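Local coordinates for acyl-coenzyme A thioesterase PaaI (Escherichia coli, PDB 2FS2), which hydrolyses coenzyme A thioesters of ring-hydroxylated phenylacetic acids, such as 3,4-dihydroxyphenylacetyl-CoA, in the phenylacetate degradation pathway, at residues L23-I28 against F58-T63; E32-V37 against T96-V101; Y111-V116 against A124-K129. One frame throughout, in Å; residues are numbered along the deposited sequence.

Contact 1 of 3, residues L23-I28 against F58-T63; sequences LGIDII and FSLADT
On the central helix of the hot-dog fold, helix 54-70, L60 and T63 receive the side chain of I25 just before the chain enters strand 26-31. The approach is set up by G24, whose positive phi closes the preceding helix with a Schellman motif and turns the chain into the loop that carries I25. This isoleucine does most of the touching. With its CD1 anti to CA (chi2 -180°), the longer branch is fully extended, and it meets T63 tip to tip, I25 CD1 lying 3.7 Å from T63 OG1. The I25 and L60 side chains cross at a slant, with I25 CD1 4.0 Å from L60 CD1. The shorter branch works beside it, with I25 CG2 at 4.0 Å from T63 CG2. One turn back along the helix, L23 CD1 rests on S59 CB at 3.9 Å. From the sheet side, M39 of strand 34-40 touches both L23 and I25.

Both helix hydroxyls spend themselves on the helix backbone. T63 OG1 donates to S59 O at 2.7 Å, and T63 N donates to that oxygen from the other face of its carbonyl plane, at 2.9 Å, which gives S59 O two partners. S59 OG is bonded to G55 O in the turn before. The contact is thus a worked case of polar residues in apolar packing: with its hydrogen given to S59 O, T63 OG1 can lie against a methyl without leaving a donor unpaired, while S59 touches through CB and T63 also through CG2.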
loop_
_atom_site.group_PDB
_atom_site.type_symbol
_atom_site.label_atom_id
_atom_site.label_comp_id
_atom_site.label_asym_id
_atom_site.label_seq_id
_atom_site.Cartn_x
_atom_site.Cartn_y
_atom_site.Cartn_z
ATOM N N LEU B 23 8.604 17.792 17.798
ATOM C CA LEU B 23 8.513 18.237 16.423
ATOM C C LEU B 23 7.691 19.542 16.205
ATOM O O LEU B 23 7.580 19.956 15.036
ATOM C CB LEU B 23 7.907 17.150 15.583
ATOM C CG LEU B 23 8.830 15.979 15.358
ATOM C CD1 LEU B 23 7.853 14.792 15.117
ATOM C CD2 LEU B 23 9.632 16.213 14.132
ATOM N N GLY B 24 7.163 20.159 17.298
ATOM C CA GLY B 24 6.333 21.339 17.238
ATOM C C GLY B 24 4.946 21.113 16.641
ATOM O O GLY B 24 4.386 21.998 16.016
ATOM N N ILE B 25 4.382 19.920 16.780
ATOM C CA ILE B 25 3.040 19.685 16.262
ATOM C C ILE B 25 2.009 20.319 17.195
ATOM O O ILE B 25 2.094 20.156 18.409
ATOM C CB ILE B 25 2.818 18.130 15.997
ATOM C CG1 ILE B 25 3.879 17.687 15.066
ATOM C CG2 ILE B 25 1.525 17.822 15.314
ATOM C CD1 ILE B 25 3.842 16.279 14.694
ATOM N N ASP B 26 1.104 21.099 16.621
ATOM C CA ASP B 26 -0.011 21.615 17.325
ATOM C C ASP B 26 -1.342 21.018 16.826
ATOM O O ASP B 26 -1.505 20.757 15.630
ATOM C CB ASP B 26 -0.035 23.096 17.097
ATOM C CG ASP B 26 1.163 23.795 17.749
ATOM O OD1 ASP B 26 1.301 23.671 18.996
ATOM O OD2 ASP B 26 2.022 24.480 17.093
ATOM N N ILE B 27 -2.305 20.799 17.723
ATOM C CA ILE B 27 -3.592 20.380 17.242
ATOM C C ILE B 27 -4.486 21.541 17.110
ATOM O O ILE B 27 -4.633 22.284 18.046
ATOM C CB ILE B 27 -4.296 19.436 18.175
ATOM C CG1 ILE B 27 -3.408 18.284 18.488
ATOM C CG2 ILE B 27 -5.532 18.876 17.470
ATOM C CD1 ILE B 27 -3.566 17.962 19.958
ATOM N N ILE B 28 -5.143 21.644 15.961
ATOM C CA ILE B 28 -6.026 22.784 15.641
ATOM C C ILE B 28 -7.456 22.393 15.379
ATOM O O ILE B 28 -8.325 23.242 15.401
ATOM C CB ILE B 28 -5.471 23.687 14.456
ATOM C CG1 ILE B 28 -5.515 22.943 13.121
ATOM C CG2 ILE B 28 -3.987 24.067 14.821
ATOM C CD1 ILE B 28 -5.166 23.922 11.838
ATOM N N PHE B 58 6.299 11.422 7.717
ATOM C CA PHE B 58 5.583 10.254 8.209
ATOM C C PHE B 58 5.083 10.565 9.637
ATOM O O PHE B 58 3.968 10.270 9.987
ATOM C CB PHE B 58 6.465 8.978 8.193
ATOM C CG PHE B 58 5.778 7.761 8.799
ATOM C CD1 PHE B 58 5.031 6.930 8.034
ATOM C CD2 PHE B 58 5.814 7.513 10.151
ATOM C CE1 PHE B 58 4.327 5.856 8.615
ATOM C CE2 PHE B 58 5.122 6.442 10.730
ATOM C CZ PHE B 58 4.403 5.620 9.964
ATOM N N SER B 59 5.876 11.227 10.444
ATOM C CA SER B 59 5.502 11.432 11.852
ATOM C C SER B 59 4.373 12.393 12.020
ATOM O O SER B 59 3.501 12.205 12.929
ATOM C CB SER B 59 6.653 11.961 12.673
ATOM O OG SER B 59 7.662 10.985 12.674
ATOM N N LEU B 60 4.321 13.372 11.122
ATOM C CA LEU B 60 3.250 14.259 11.141
ATOM C C LEU B 60 1.949 13.556 10.750
ATOM O O LEU B 60 0.889 13.857 11.295
ATOM C CB LEU B 60 3.543 15.420 10.162
ATOM C CG LEU B 60 2.435 16.458 9.907
ATOM C CD1 LEU B 60 2.032 17.196 11.230
ATOM C CD2 LEU B 60 2.936 17.515 8.886
ATOM N N ALA B 61 2.011 12.687 9.717
ATOM C CA ALA B 61 0.803 12.030 9.251
ATOM C C ALA B 61 0.283 11.059 10.345
ATOM O O ALA B 61 -0.910 10.948 10.573
ATOM C CB ALA B 61 1.067 11.271 7.878
ATOM N N ASP B 62 1.185 10.465 11.064
ATOM C CA ASP B 62 0.927 9.394 12.000
ATOM C C ASP B 62 0.393 10.039 13.230
ATOM O O ASP B 62 -0.387 9.441 13.963
ATOM C CB ASP B 62 2.278 8.728 12.325
ATOM C CG ASP B 62 2.154 7.482 13.229
ATOM O OD1 ASP B 62 1.114 6.736 13.167
ATOM O OD2 ASP B 62 3.077 7.130 14.004
ATOM N N THR B 63 0.778 11.288 13.460
ATOM C CA THR B 63 0.186 12.011 14.569
ATOM C C THR B 63 -1.276 12.395 14.283
ATOM O O THR B 63 -2.131 12.265 15.180
ATOM C CB THR B 63 1.012 13.279 14.851
ATOM O OG1 THR B 63 2.338 12.903 15.228
ATOM C CG2 THR B 63 0.524 13.978 16.053
#

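Contact 2 of 3, residues E32-V37 against T96-V101; sequences EGFAVV and TATAQV
A35 and V37 pair with A99 and A97 in the curved antiparallel sheet of the hot-dog fold, where segments 34-37 and 96-101 run antiparallel at 175°. The two sides of this sheet illustrate how one backbone pairing can serve two environments. The side of A35, V37, A97 and A99 is buried and covered by a helix: helix 54-70 packs on these residues, with Y67 on A35, A64 on V37 and A99, and A68 on A99. V37 CG2 lies 3.9 Å from A97 CB. Beneath them each hydrogen-bonded pair is joined twice, and the straightest of these bonds runs from A99 N to A35 O, at 2.8 Å with an angle of 167° at the hydrogen.

The side bearing F34, V36, T98 and Q100 is partly exposed, Q100 fully so, and no other chain of the tetramer touches either segment; its looseness is one of cover and not of every distance. F34 CG stands anti to the backbone N (chi1 178°), which starts the ring on its way toward the neighbouring strand. The ring slants across T98, with F34 CE1 at 3.6 Å from T98 CG2, while Q100 CG comes to the ring edge at 4.2 Å from F34 CD1. V36 and T98 stand side by side, V36 CG2 lying 3.6 Å from T98 OG1.

At the end of the pairing, V101 N donates to G33 O at 2.9 Å, and V101 CG1 lies so close to G33 that a CB there would collide with it. At the other end, even the looser side has a tight spot: V36 CG1 and T96 CG2 are pressed to 3.5 Å, less than usual for two methyl groups.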
loop_
_atom_site.group_PDB
_atom_site.type_symbol
_atom_site.label_atom_id
_atom_site.label_comp_id
_atom_site.label_asym_id
_atom_site.label_seq_id
_atom_site.Cartn_x
_atom_site.Cartn_y
_atom_site.Cartn_z
ATOM N N GLU B 32 -15.249 13.744 16.043
ATOM C CA GLU B 32 -15.144 12.294 16.185
ATOM C C GLU B 32 -14.616 11.736 14.832
ATOM O O GLU B 32 -15.196 12.068 13.848
ATOM C CB GLU B 32 -16.545 11.799 16.343
ATOM C CG GLU B 32 -16.572 10.294 16.317
ATOM C CD GLU B 32 -17.961 9.753 16.747
ATOM O OE1 GLU B 32 -18.928 10.224 16.093
ATOM O OE2 GLU B 32 -18.071 8.907 17.748
ATOM N N GLY B 33 -13.552 10.944 14.794
ATOM C CA GLY B 33 -13.019 10.425 13.536
ATOM C C GLY B 33 -12.263 11.509 12.725
ATOM O O GLY B 33 -12.131 11.366 11.479
ATOM N N PHE B 34 -11.768 12.589 13.358
ATOM C CA PHE B 34 -11.317 13.706 12.543
ATOM C C PHE B 34 -10.324 14.492 13.345
ATOM O O PHE B 34 -10.678 14.887 14.489
ATOM C CB PHE B 34 -12.485 14.603 12.107
ATOM C CG PHE B 34 -12.062 15.826 11.290
ATOM C CD1 PHE B 34 -11.811 15.714 9.866
ATOM C CD2 PHE B 34 -11.926 17.085 11.906
ATOM C CE1 PHE B 34 -11.385 16.898 9.108
ATOM C CE2 PHE B 34 -11.490 18.230 11.153
ATOM C CZ PHE B 34 -11.238 18.147 9.725
ATOM N N ALA B 35 -9.174 14.842 12.738
ATOM C CA ALA B 35 -8.141 15.674 13.455
ATOM C C ALA B 35 -7.309 16.427 12.415
ATOM O O ALA B 35 -7.071 15.881 11.335
ATOM C CB ALA B 35 -7.182 14.753 14.280
ATOM N N VAL B 36 -6.828 17.617 12.750
ATOM C CA VAL B 36 -6.045 18.492 11.893
ATOM C C VAL B 36 -4.937 18.942 12.788
ATOM O O VAL B 36 -5.192 19.383 13.963
ATOM C CB VAL B 36 -6.840 19.718 11.356
ATOM C CG1 VAL B 36 -5.961 20.668 10.532
ATOM C CG2 VAL B 36 -7.996 19.353 10.503
ATOM N N VAL B 37 -3.699 18.781 12.337
ATOM C CA VAL B 37 -2.588 19.141 13.143
ATOM C C VAL B 37 -1.687 19.880 12.195
ATOM O O VAL B 37 -1.844 19.830 10.974
ATOM C CB VAL B 37 -1.853 17.884 13.811
ATOM C CG1 VAL B 37 -2.770 17.182 14.875
ATOM C CG2 VAL B 37 -1.411 16.812 12.671
ATOM N N THR B 96 -0.005 21.176 7.194
ATOM C CA THR B 96 -1.216 20.840 7.878
ATOM C C THR B 96 -1.607 19.405 7.434
ATOM O O THR B 96 -1.706 19.137 6.234
ATOM C CB THR B 96 -2.288 21.881 7.496
ATOM O OG1 THR B 96 -1.766 23.222 7.729
ATOM C CG2 THR B 96 -3.436 21.869 8.466
ATOM N N ALA B 97 -1.753 18.514 8.393
ATOM C CA ALA B 97 -2.183 17.111 8.166
ATOM C C ALA B 97 -3.616 16.984 8.686
ATOM O O ALA B 97 -3.896 17.371 9.864
ATOM C CB ALA B 97 -1.214 16.083 8.872
ATOM N N THR B 98 -4.527 16.564 7.812
ATOM C CA THR B 98 -5.888 16.342 8.150
ATOM C C THR B 98 -6.171 14.865 8.008
ATOM O O THR B 98 -5.947 14.299 6.938
ATOM C CB THR B 98 -6.705 17.037 7.176
ATOM O OG1 THR B 98 -6.513 18.473 7.318
ATOM C CG2 THR B 98 -8.214 16.910 7.425
ATOM N N ALA B 99 -6.760 14.280 9.047
ATOM C CA ALA B 99 -7.031 12.869 9.045
ATOM C C ALA B 99 -8.532 12.700 9.133
ATOM O O ALA B 99 -9.167 13.356 9.926
ATOM C CB ALA B 99 -6.332 12.288 10.234
ATOM N N GLN B 100 -9.140 11.826 8.339
ATOM C CA GLN B 100 -10.586 11.672 8.286
ATOM C C GLN B 100 -10.844 10.156 8.301
ATOM O O GLN B 100 -10.209 9.444 7.519
ATOM C CB GLN B 100 -11.025 11.952 6.870
ATOM C CG GLN B 100 -11.330 13.218 6.499
ATOM C CD GLN B 100 -11.535 13.252 4.990
ATOM O OE1 GLN B 100 -12.529 12.729 4.485
ATOM N NE2 GLN B 100 -10.604 13.821 4.297
ATOM N N VAL B 101 -11.771 9.702 9.124
ATOM C CA VAL B 101 -12.199 8.286 9.153
ATOM C C VAL B 101 -12.926 7.971 7.786
ATOM O O VAL B 101 -13.720 8.771 7.282
ATOM C CB VAL B 101 -13.067 7.982 10.400
ATOM C CG1 VAL B 101 -14.303 8.773 10.435
ATOM C CG2 VAL B 101 -13.489 6.523 10.465
#

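Contact 3 of 3, residues Y111-V116 against A124-K129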
loop_
_atom_site.group_PDB
_atom_site.type_symbol
_atom_site.label_atom_id
_atom_site.label_comp_id
_atom_site.label_asym_id
_atom_site.label_seq_id
_atom_site.Cartn_x
_atom_site.Cartn_y
_atom_site.Cartn_z
ATOM N N TYR B 111 -8.358 5.223 7.913
ATOM C CA TYR B 111 -8.276 6.716 8.076
ATOM C C TYR B 111 -7.391 7.207 6.947
ATOM O O TYR B 111 -6.332 6.617 6.697
ATOM C CB TYR B 111 -7.575 7.078 9.377
ATOM C CG TYR B 111 -8.528 6.830 10.597
ATOM C CD1 TYR B 111 -8.798 5.515 10.997
ATOM C CD2 TYR B 111 -9.202 7.884 11.222
ATOM C CE1 TYR B 111 -9.758 5.232 12.015
ATOM C CE2 TYR B 111 -10.198 7.637 12.268
ATOM C CZ TYR B 111 -10.396 6.294 12.663
ATOM O OH TYR B 111 -11.344 5.991 13.544
ATOM N N ASP B 112 -7.831 8.280 6.316
ATOM C CA ASP B 112 -7.113 8.923 5.217
ATOM C C ASP B 112 -6.546 10.194 5.803
ATOM O O ASP B 112 -7.294 10.926 6.441
ATOM C CB ASP B 112 -8.077 9.341 4.183
ATOM C CG ASP B 112 -8.343 8.221 3.173
ATOM O OD1 ASP B 112 -7.831 7.101 3.454
ATOM O OD2 ASP B 112 -8.986 8.338 2.079
ATOM N N ILE B 113 -5.286 10.476 5.484
ATOM C CA ILE B 113 -4.661 11.673 5.983
ATOM C C ILE B 113 -4.107 12.419 4.734
ATOM O O ILE B 113 -3.522 11.824 3.818
ATOM C CB ILE B 113 -3.469 11.354 6.936
ATOM C CG1 ILE B 113 -3.853 10.930 8.366
ATOM C CG2 ILE B 113 -2.480 12.571 7.022
ATOM C CD1 ILE B 113 -4.658 9.548 8.476
ATOM N N GLU B 114 -4.263 13.727 4.701
ATOM C CA GLU B 114 -3.606 14.497 3.629
ATOM C C GLU B 114 -2.758 15.576 4.282
ATOM O O GLU B 114 -3.260 16.315 5.132
ATOM C CB GLU B 114 -4.690 15.113 2.758
ATOM C CG GLU B 114 -4.140 16.084 1.657
ATOM C CD GLU B 114 -5.142 16.329 0.523
ATOM O OE1 GLU B 114 -6.367 16.038 0.748
ATOM O OE2 GLU B 114 -4.720 16.807 -0.610
ATOM N N ILE B 115 -1.545 15.778 3.772
ATOM C CA ILE B 115 -0.686 16.866 4.195
ATOM C C ILE B 115 -0.557 17.943 3.078
ATOM O O ILE B 115 -0.225 17.626 1.952
ATOM C CB ILE B 115 0.766 16.379 4.672
ATOM C CG1 ILE B 115 0.719 15.281 5.763
ATOM C CG2 ILE B 115 1.654 17.593 5.151
ATOM C CD1 ILE B 115 2.140 14.796 6.242
ATOM N N VAL B 116 -0.831 19.185 3.449
ATOM C CA VAL B 116 -0.973 20.300 2.551
ATOM C C VAL B 116 -0.065 21.383 3.099
ATOM O O VAL B 116 0.075 21.490 4.344
ATOM C CB VAL B 116 -2.464 20.735 2.568
ATOM C CG1 VAL B 116 -2.665 22.067 2.042
ATOM C CG2 VAL B 116 -3.368 19.719 1.700
ATOM N N ALA B 124 1.707 15.183 0.593
ATOM C CA ALA B 124 1.728 13.769 0.865
ATOM C C ALA B 124 0.290 13.270 1.190
ATOM O O ALA B 124 -0.578 14.055 1.684
ATOM C CB ALA B 124 2.745 13.492 2.010
ATOM N N LEU B 125 0.057 11.984 0.919
ATOM C CA LEU B 125 -1.293 11.303 1.056
ATOM C C LEU B 125 -0.958 10.043 1.797
ATOM O O LEU B 125 0.083 9.439 1.561
ATOM C CB LEU B 125 -1.924 10.957 -0.325
ATOM C CG LEU B 125 -2.407 12.144 -1.136
ATOM C CD1 LEU B 125 -2.858 11.840 -2.520
ATOM C CD2 LEU B 125 -3.613 12.890 -0.442
ATOM N N PHE B 126 -1.757 9.686 2.792
ATOM C CA PHE B 126 -1.374 8.568 3.588
ATOM C C PHE B 126 -2.732 7.905 3.856
ATOM O O PHE B 126 -3.759 8.565 3.837
ATOM C CB PHE B 126 -0.798 9.195 4.818
ATOM C CG PHE B 126 -0.683 8.314 5.983
ATOM C CD1 PHE B 126 0.609 7.975 6.475
ATOM C CD2 PHE B 126 -1.799 7.889 6.664
ATOM C CE1 PHE B 126 0.753 7.155 7.619
ATOM C CE2 PHE B 126 -1.683 7.055 7.855
ATOM C CZ PHE B 126 -0.422 6.704 8.324
ATOM N N ARG B 127 -2.708 6.602 4.066
ATOM C CA ARG B 127 -3.920 5.884 4.382
ATOM C C ARG B 127 -3.466 4.890 5.423
ATOM O O ARG B 127 -2.478 4.193 5.292
ATOM C CB ARG B 127 -4.578 5.217 3.141
ATOM C CG ARG B 127 -5.706 4.220 3.572
ATOM C CD ARG B 127 -6.812 3.879 2.573
ATOM N NE ARG B 127 -7.433 5.094 2.036
ATOM C CZ ARG B 127 -7.943 5.183 0.849
ATOM N NH1 ARG B 127 -7.927 4.081 0.066
ATOM N NH2 ARG B 127 -8.492 6.330 0.455
ATOM N N GLY B 128 -4.178 4.854 6.535
ATOM C CA GLY B 128 -3.687 4.091 7.652
ATOM C C GLY B 128 -4.812 3.148 8.112
ATOM O O GLY B 128 -5.986 3.478 8.095
ATOM N N LYS B 129 -4.412 2.024 8.624
ATOM C CA LYS B 129 -5.395 1.095 9.094
ATOM C C LYS B 129 -5.146 0.966 10.611
ATOM O O LYS B 129 -4.031 0.805 11.016
ATOM C CB LYS B 129 -5.072 -0.205 8.453
ATOM C CG LYS B 129 -5.875 -1.396 9.041
ATOM C CD LYS B 129 -7.051 -1.817 8.125
ATOM C CE LYS B 129 -7.847 -3.034 8.668
ATOM N NZ LYS B 129 -6.929 -3.919 9.611
#
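D112 and R127 stand side by side across the hairpin of strands 108-116 and 122-132, their carboxylate and guanidinium planes 7° apart. The R127 chain bends at chi3 (-52°), which turns NE to the D112 side. R127 NH2 donates to the syn lone pair of D112 OD2 at 2.6 Å; R127 NE meets D112 OD1 in the same salt bridge, doubtfully short. D112 OD2 also forms salt bridges with R102 NH1 of its own chain and with R127 NH2 of the third subunit. A leucine in place of R127 would probably leave the buried D112 carboxylate without its in-plane partner.

Y111 with G128, I113 with F126 and I115 with A124 each exchange two N-H...O bonds, the one from A124 N to I115 O weak. I113 N reaches F126 O from above the carbonyl plane; the same oxygen also accepts from R127 NH1 of the third subunit. E114 OE2 is hydrogen-bonded to T122 OG1, E114 OE1 forms a salt bridge with R102 NH2 of the third subunit, and Y111 OH bonds Q104 and Q72.

I113 CD1 lies 3.8 Å from F126 CD2 facing helix 54-70, D112, L125 and R127 face the third subunit, and strands 94-101 and 76-85 flank the hairpin.

How the contacts relate
The three contacts trace the hot-dog principle, a central helix wrapped by one continuous sheet. Contact 1 passes into contact 2 through neighbouring strands, where I28 N lies 3.0 Å from V36 O, a probable hydrogen bond. Contact 2 continues into contact 3 through a probable hydrogen bond from Q100 N to D112 O, 2.8 Å; their centres are about 9 Å apart. The helix of contact 1 closes the circuit, with A61 CB at 3.6 Å from F126 CD1. As in other hot-dog thioesterases, the substrate site probably lies between paired subunits; F58, in segment 58-63, meets F58 of the second subunit, whereas contact 3 faces the third.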